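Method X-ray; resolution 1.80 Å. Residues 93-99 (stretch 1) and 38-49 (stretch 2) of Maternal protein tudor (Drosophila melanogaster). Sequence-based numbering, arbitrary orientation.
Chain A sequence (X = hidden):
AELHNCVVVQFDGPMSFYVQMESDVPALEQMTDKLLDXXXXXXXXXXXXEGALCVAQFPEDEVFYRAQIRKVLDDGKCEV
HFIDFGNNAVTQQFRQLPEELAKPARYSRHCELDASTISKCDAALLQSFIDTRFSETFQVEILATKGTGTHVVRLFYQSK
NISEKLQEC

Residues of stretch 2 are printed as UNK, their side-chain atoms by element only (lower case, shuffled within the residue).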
ATOM      1  N   GLN A  93      10.923  -8.601  14.306  1.00 27.03           N
ATOM      2  CA  GLN A  93      11.751  -7.439  14.600  1.00 26.28           C
ATOM      3  C   GLN A  93      10.965  -6.134  14.610  1.00 25.34           C
ATOM      4  O   GLN A  93      10.483  -5.682  13.569  1.00 25.54           O
ATOM      5  CB  GLN A  93      12.892  -7.353  13.581  1.00 28.12           C
ATOM      6  CG  GLN A  93      13.740  -8.624  13.489  1.00 31.66           C
ATOM      7  CD  GLN A  93      14.295  -9.062  14.840  1.00 35.53           C
ATOM      8  OE1 GLN A  93      14.693  -8.234  15.658  1.00 35.48           O
ATOM      9  NE2 GLN A  93      14.336 -10.374  15.070  1.00 37.46           N
ATOM     10  N   PHE A  94      10.845  -5.534  15.790  1.00 24.19           N
ATOM     11  CA  PHE A  94      10.109  -4.284  15.934  1.00 24.51           C
ATOM     12  C   PHE A  94      10.921  -3.249  16.684  1.00 24.40           C
ATOM     13  O   PHE A  94      11.584  -3.559  17.685  1.00 23.39           O
ATOM     14  CB  PHE A  94       8.803  -4.502  16.702  1.00 25.62           C
ATOM     15  CG  PHE A  94       8.030  -5.702  16.255  1.00 26.35           C
ATOM     16  CD1 PHE A  94       8.275  -6.951  16.814  1.00 29.23           C
ATOM     17  CD2 PHE A  94       7.065  -5.590  15.265  1.00 28.75           C
ATOM     18  CE1 PHE A  94       7.567  -8.075  16.393  1.00 28.27           C
ATOM     19  CE2 PHE A  94       6.350  -6.709  14.834  1.00 30.26           C
ATOM     20  CZ  PHE A  94       6.604  -7.953  15.402  1.00 30.61           C
ATOM     21  N   ARG A  95      10.863  -2.013  16.201  1.00 19.83           N
ATOM     22  CA  ARG A  95      11.558  -0.925  16.857  1.00 20.88           C
ATOM     23  C   ARG A  95      10.565   0.208  17.043  1.00 20.78           C
ATOM     24  O   ARG A  95       9.550   0.280  16.348  1.00 22.19           O
ATOM     25  CB  ARG A  95      12.764  -0.491  16.030  1.00 21.23           C
ATOM     26  CG  ARG A  95      13.754  -1.646  15.858  1.00 20.79           C
ATOM     27  CD  ARG A  95      15.032  -1.242  15.181  1.00 22.41           C
ATOM     28  NE  ARG A  95      15.902  -2.404  15.017  1.00 24.05           N
ATOM     29  CZ  ARG A  95      17.072  -2.385  14.390  1.00 24.06           C
ATOM     30  NH1 ARG A  95      17.527  -1.255  13.865  1.00 22.38           N
ATOM     31  NH2 ARG A  95      17.774  -3.506  14.269  1.00 25.74           N
ATOM     32  N   GLN A  96      10.853   1.090  17.985  1.00 22.33           N
ATOM     33  CA  GLN A  96       9.949   2.193  18.255  1.00 24.68           C
ATOM     34  C   GLN A  96       9.947   3.265  17.172  1.00 23.02           C
ATOM     35  O   GLN A  96      10.988   3.643  16.645  1.00 23.16           O
ATOM     36  CB  GLN A  96      10.279   2.799  19.616  1.00 29.89           C
ATOM     37  CG  GLN A  96       9.902   1.861  20.750  1.00 35.96           C
ATOM     38  CD  GLN A  96      10.001   2.510  22.108  1.00 39.56           C
ATOM     39  OE1 GLN A  96       9.624   3.671  22.280  1.00 41.73           O
ATOM     40  NE2 GLN A  96      10.490   1.757  23.091  1.00 37.66           N
ATOM     41  N   LEU A  97       8.754   3.733  16.830  1.00 22.61           N
ATOM     42  CA  LEU A  97       8.607   4.772  15.818  1.00 23.68           C
ATOM     43  C   LEU A  97       8.550   6.130  16.512  1.00 24.02           C
ATOM     44  O   LEU A  97       7.670   6.376  17.334  1.00 26.41           O
ATOM     45  CB  LEU A  97       7.319   4.549  15.020  1.00 24.99           C
ATOM     46  CG  LEU A  97       6.934   5.571  13.943  1.00 24.72           C
ATOM     47  CD1 LEU A  97       7.951   5.539  12.803  1.00 25.61           C
ATOM     48  CD2 LEU A  97       5.534   5.242  13.422  1.00 27.16           C
ATOM     49  N   PRO A  98       9.502   7.022  16.206  1.00 24.21           N
ATOM     50  CA  PRO A  98       9.508   8.352  16.825  1.00 24.67           C
ATOM     51  C   PRO A  98       8.152   9.018  16.581  1.00 26.06           C
ATOM     52  O   PRO A  98       7.564   8.849  15.510  1.00 24.90           O
ATOM     53  CB  PRO A  98      10.641   9.064  16.088  1.00 24.76           C
ATOM     54  CG  PRO A  98      11.601   7.938  15.800  1.00 24.88           C
ATOM     55  CD  PRO A  98      10.679   6.831  15.342  1.00 24.16           C
ATOM     56  N   GLU A  99       7.654   9.765  17.564  1.00 26.30           N
ATOM     57  CA  GLU A  99       6.359  10.421  17.422  1.00 29.61           C
ATOM     58  C   GLU A  99       6.269  11.264  16.154  1.00 27.88           C
ATOM     59  O   GLU A  99       5.237  11.284  15.491  1.00 28.60           O
ATOM     60  CB  GLU A  99       6.054  11.305  18.638  1.00 31.38           C
ATOM     61  CG  GLU A  99       5.617  10.558  19.895  1.00 35.49           C
ATOM     62  CD  GLU A  99       6.768   9.873  20.614  1.00 36.92           C
ATOM     63  OE1 GLU A  99       7.934  10.134  20.260  1.00 36.52           O
ATOM     64  OE2 GLU A  99       6.503   9.080  21.543  1.00 39.15           O
ATOM     65  N   UNK A  38      17.768   6.972  11.085  1.00 31.38           N
ATOM     66  CA  UNK A  38      17.556   6.694  12.506  1.00 31.79           C
ATOM     67  C   UNK A  38      17.446   5.215  12.876  1.00 29.51           C
ATOM     68  O   UNK A  38      17.554   4.854  14.046  1.00 28.43           O
ATOM     69  c   UNK A  38      16.307   7.421  12.982  1.00 32.66           C
ATOM     70  N   UNK A  39      17.227   4.377  11.870  1.00 29.52           N
ATOM     71  CA  UNK A  39      17.051   2.937  12.043  1.00 29.45           C
ATOM     72  C   UNK A  39      17.887   2.261  13.134  1.00 28.13           C
ATOM     73  O   UNK A  39      17.343   1.651  14.055  1.00 23.89           O
ATOM     74  o   UNK A  39      16.395  -0.128   8.536  1.00 48.18           O
ATOM     75  c   UNK A  39      16.977   0.771  10.663  1.00 40.99           C
ATOM     76  o   UNK A  39      18.531  -0.034   9.045  1.00 43.98           O
ATOM     77  c   UNK A  39      17.311   2.247  10.705  1.00 34.72           C
ATOM     78  c   UNK A  39      17.326   0.154   9.321  1.00 44.68           C
ATOM     79  N   UNK A  40      19.206   2.362  13.025  1.00 27.11           N
ATOM     80  CA  UNK A  40      20.099   1.722  13.988  1.00 28.25           C
ATOM     81  C   UNK A  40      19.974   2.224  15.425  1.00 28.54           C
ATOM     82  O   UNK A  40      20.294   1.501  16.367  1.00 28.26           O
ATOM     83  c   UNK A  40      22.216  -0.446  14.295  1.00 29.87           C
ATOM     84  o   UNK A  40      22.285  -1.073  13.240  1.00 34.43           O
ATOM     85  c   UNK A  40      22.541   1.036  14.343  1.00 30.35           C
ATOM     86  c   UNK A  40      21.556   1.867  13.529  1.00 29.38           C
ATOM     87  n   UNK A  40      21.845  -1.010  15.436  1.00 29.47           N
ATOM     88  N   UNK A  41      19.499   3.453  15.601  1.00 28.22           N
ATOM     89  CA  UNK A  41      19.383   4.007  16.943  1.00 28.77           C
ATOM     90  C   UNK A  41      18.006   3.911  17.579  1.00 27.04           C
ATOM     91  O   UNK A  41      17.799   4.390  18.696  1.00 25.70           O
ATOM     92  o   UNK A  41      22.081   4.821  17.529  1.00 39.50           O
ATOM     93  o   UNK A  41      21.860   6.350  15.964  1.00 38.90           O
ATOM     94  c   UNK A  41      21.377   5.553  16.799  1.00 37.26           C
ATOM     95  c   UNK A  41      19.870   5.457  16.946  1.00 32.41           C
ATOM     96  N   UNK A  42      17.067   3.279  16.883  1.00 24.07           N
ATOM     97  CA  UNK A  42      15.724   3.124  17.426  1.00 23.68           C
ATOM     98  C   UNK A  42      15.681   1.953  18.397  1.00 24.60           C
ATOM     99  O   UNK A  42      16.076   0.841  18.055  1.00 26.51           O
ATOM    100  c   UNK A  42      14.537   4.036  15.309  1.00 22.25           C
ATOM    101  c   UNK A  42      14.086   5.291  16.052  1.00 22.18           C
ATOM    102  c   UNK A  42      13.506   3.629  14.247  1.00 22.40           C
ATOM    103  c   UNK A  42      14.714   2.889  16.303  1.00 21.65           C
ATOM    104  N   UNK A  43      15.194   2.188  19.623  1.00 26.91           N
ATOM    105  CA  UNK A  43      15.107   1.127  20.627  1.00 27.44           C
ATOM    106  C   UNK A  43      14.063   0.083  20.256  1.00 27.10           C
ATOM    107  O   UNK A  43      13.228   0.308  19.375  1.00 27.48           O
ATOM    108  c   UNK A  43      13.895   3.009  21.378  1.00 31.40           C
ATOM    109  c   UNK A  43      14.748   1.891  21.901  1.00 28.95           C
ATOM    110  c   UNK A  43      14.690   3.464  20.164  1.00 29.48           C
ATOM    111  N   UNK A  44      14.114  -1.059  20.931  1.00 26.41           N
ATOM    112  CA  UNK A  44      13.177  -2.139  20.670  1.00 27.23           C
ATOM    113  C   UNK A  44      11.766  -1.745  21.080  1.00 28.22           C
ATOM    114  O   UNK A  44      11.571  -0.999  22.036  1.00 26.51           O
ATOM    115  c   UNK A  44      13.598  -3.397  21.430  1.00 27.60           C
ATOM    116  N   UNK A  45      10.786  -2.249  20.339  1.00 28.69           N
ATOM    117  CA  UNK A  45       9.387  -1.987  20.637  1.00 31.79           C
ATOM    118  C   UNK A  45       8.864  -3.301  21.183  1.00 34.54           C
ATOM    119  O   UNK A  45       8.991  -4.337  20.529  1.00 35.10           O
ATOM    120  c   UNK A  45       5.343  -0.127  20.576  1.00 36.48           C
ATOM    121  c   UNK A  45       4.864  -2.077  19.245  1.00 36.33           C
ATOM    122  c   UNK A  45       4.422  -1.006  20.021  1.00 36.48           C
ATOM    123  c   UNK A  45       6.710  -0.322  20.354  1.00 35.32           C
ATOM    124  c   UNK A  45       6.228  -2.260  19.031  1.00 34.95           C
ATOM    125  c   UNK A  45       7.161  -1.389  19.583  1.00 32.63           C
ATOM    126  c   UNK A  45       8.628  -1.609  19.366  1.00 31.97           C
ATOM    127  N   UNK A  46       8.286  -3.269  22.380  1.00 37.39           N
ATOM    128  CA  UNK A  46       7.783  -4.489  22.998  1.00 41.73           C
ATOM    129  C   UNK A  46       6.295  -4.472  23.346  1.00 43.00           C
ATOM    130  O   UNK A  46       5.754  -5.486  23.788  1.00 44.14           O
ATOM    131  o   UNK A  46       8.616  -3.712  25.151  1.00 46.50           O
ATOM    132  c   UNK A  46       8.604  -4.807  24.251  1.00 43.37           C
ATOM    133  N   UNK A  47       5.635  -3.334  23.147  1.00 43.16           N
ATOM    134  CA  UNK A  47       4.205  -3.218  23.439  1.00 44.89           C
ATOM    135  C   UNK A  47       3.392  -3.784  22.277  1.00 44.03           C
ATOM    136  O   UNK A  47       2.636  -3.061  21.627  1.00 43.44           O
ATOM    137  o   UNK A  47       1.882  -2.119  24.998  1.00 52.87           O
ATOM    138  c   UNK A  47       2.346  -1.571  23.974  1.00 50.49           C
ATOM    139  c   UNK A  47       3.824  -1.751  23.664  1.00 47.31           C
ATOM    140  o   UNK A  47       1.645  -0.887  23.193  1.00 51.79           O
ATOM    141  N   UNK A  48       3.543  -5.082  22.023  1.00 42.93           N
ATOM    142  CA  UNK A  48       2.835  -5.722  20.922  1.00 42.12           C
ATOM    143  C   UNK A  48       1.349  -5.918  21.188  1.00 41.98           C
ATOM    144  O   UNK A  48       0.952  -6.722  22.031  1.00 41.19           O
ATOM    145  c   UNK A  48       5.252  -5.992  19.188  1.00 41.44           C
ATOM    146  c   UNK A  48       4.979  -7.025  20.269  1.00 42.27           C
ATOM    147  c   UNK A  48       3.482  -7.070  20.587  1.00 41.99           C
ATOM    148  c   UNK A  48       5.445  -8.409  19.819  1.00 42.79           C
ATOM    149  N   UNK A  49       0.535  -5.172  20.449  1.00 41.00           N
ATOM    150  CA  UNK A  49      -0.914  -5.245  20.567  1.00 40.72           C
ATOM    151  C   UNK A  49      -1.495  -4.827  19.224  1.00 39.52           C
ATOM    152  O   UNK A  49      -0.909  -4.004  18.522  1.00 38.14           O
ATOM    153  c   UNK A  49      -1.408  -4.294  21.661  1.00 42.53           C
ATOM    154  c   UNK A  49      -1.728  -1.922  22.439  1.00 49.23           C
ATOM    155  c   UNK A  49      -1.523  -0.451  22.098  1.00 50.87           C
ATOM    156  c   UNK A  49      -1.193  -2.824  21.339  1.00 45.01           C
ATOM    157  n   UNK A  49      -2.053   0.445  23.168  1.00 53.98           N
TER
HETATM  158  O   HOH W   1      19.846  -1.874  12.040  1.00 41.45           O

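Position 38 carries one side-chain carbon and no more. It lies beyond contact range of stretch 1. It is Ala 38.

Position 39 has three carbons, the third carrying two oxygens: a carboxylate on a two-carbon stem. Its backbone O accepts a hydrogen bond from Arg 95 NH1 at 2.9 Å. The residue is Glu 39.

Position 40 also has three carbons, but the third carries one oxygen and one nitrogen: an amide. Its CB points away from stretch 1, yet the chain end comes nearer. Water 1 donates to the amide oxygen and accepts from Arg 95 NH1 at 3.0 Å from its O, linking the two side chains. The residue is Gln 40, and the water lies 2.8 Å from Gln 40 OE1.

Position 41 has two carbons, the second with two oxygens. It points away and touches nothing on stretch 1. It is Asp 41.

Position 42 has four carbons, forked at the second, as in leucine. One branch end packs on Pro 98 CG, and its CB lies 3.9 Å from Arg 95 CB. It is Leu 42. The distance from Leu 42 CD2 to Pro 98 CG is 3.6 Å.

Position 43 has three carbons closing a ring onto the backbone N. Its O accepts a hydrogen bond from Gln 96 N at 2.9 Å. Only proline closes such a ring: Pro 43.

Position 44 has a single carbon, directed away from stretch 1. Its O accepts a hydrogen bond from Gln 96 NE2 at 3.1 Å. It is Ala 44.

Position 45 has one carbon and then a six-carbon ring without a hydroxyl. Its N donates a hydrogen bond to Phe 94 O at 3.1 Å. Gln 96 CG meets the ring at its edge. It is Phe 45.

Position 46 has one carbon and one oxygen. It points away and makes no contact. It is Ser 46.

Position 47 has two carbons, the second with two oxygens. It is out of reach: Asp 47.

Position 48 has four carbons, forked at the second. One branch end lies over a face of the Phe 94 ring, in a CH-pi contact. It is Leu 48. Its CD2 sits 4.0 Å from the centroid of the Phe 94 ring.

Position 49 has four carbons in a row ending in nitrogen. It is Lys 49, also out of reach.

The contact centres on a single beta bridge between Arg 95 and Ala 44. Hydrogen bonds from Gln 96 N to Pro 43 O and from Phe 45 N to Phe 94 O bracket it. Apolar contacts at Leu 42 and Leu 48 extend the packing, while Arg 95 reaches out to Glu 39.

Stretch 2, residues 38-49: AEQDLPAFSDLK
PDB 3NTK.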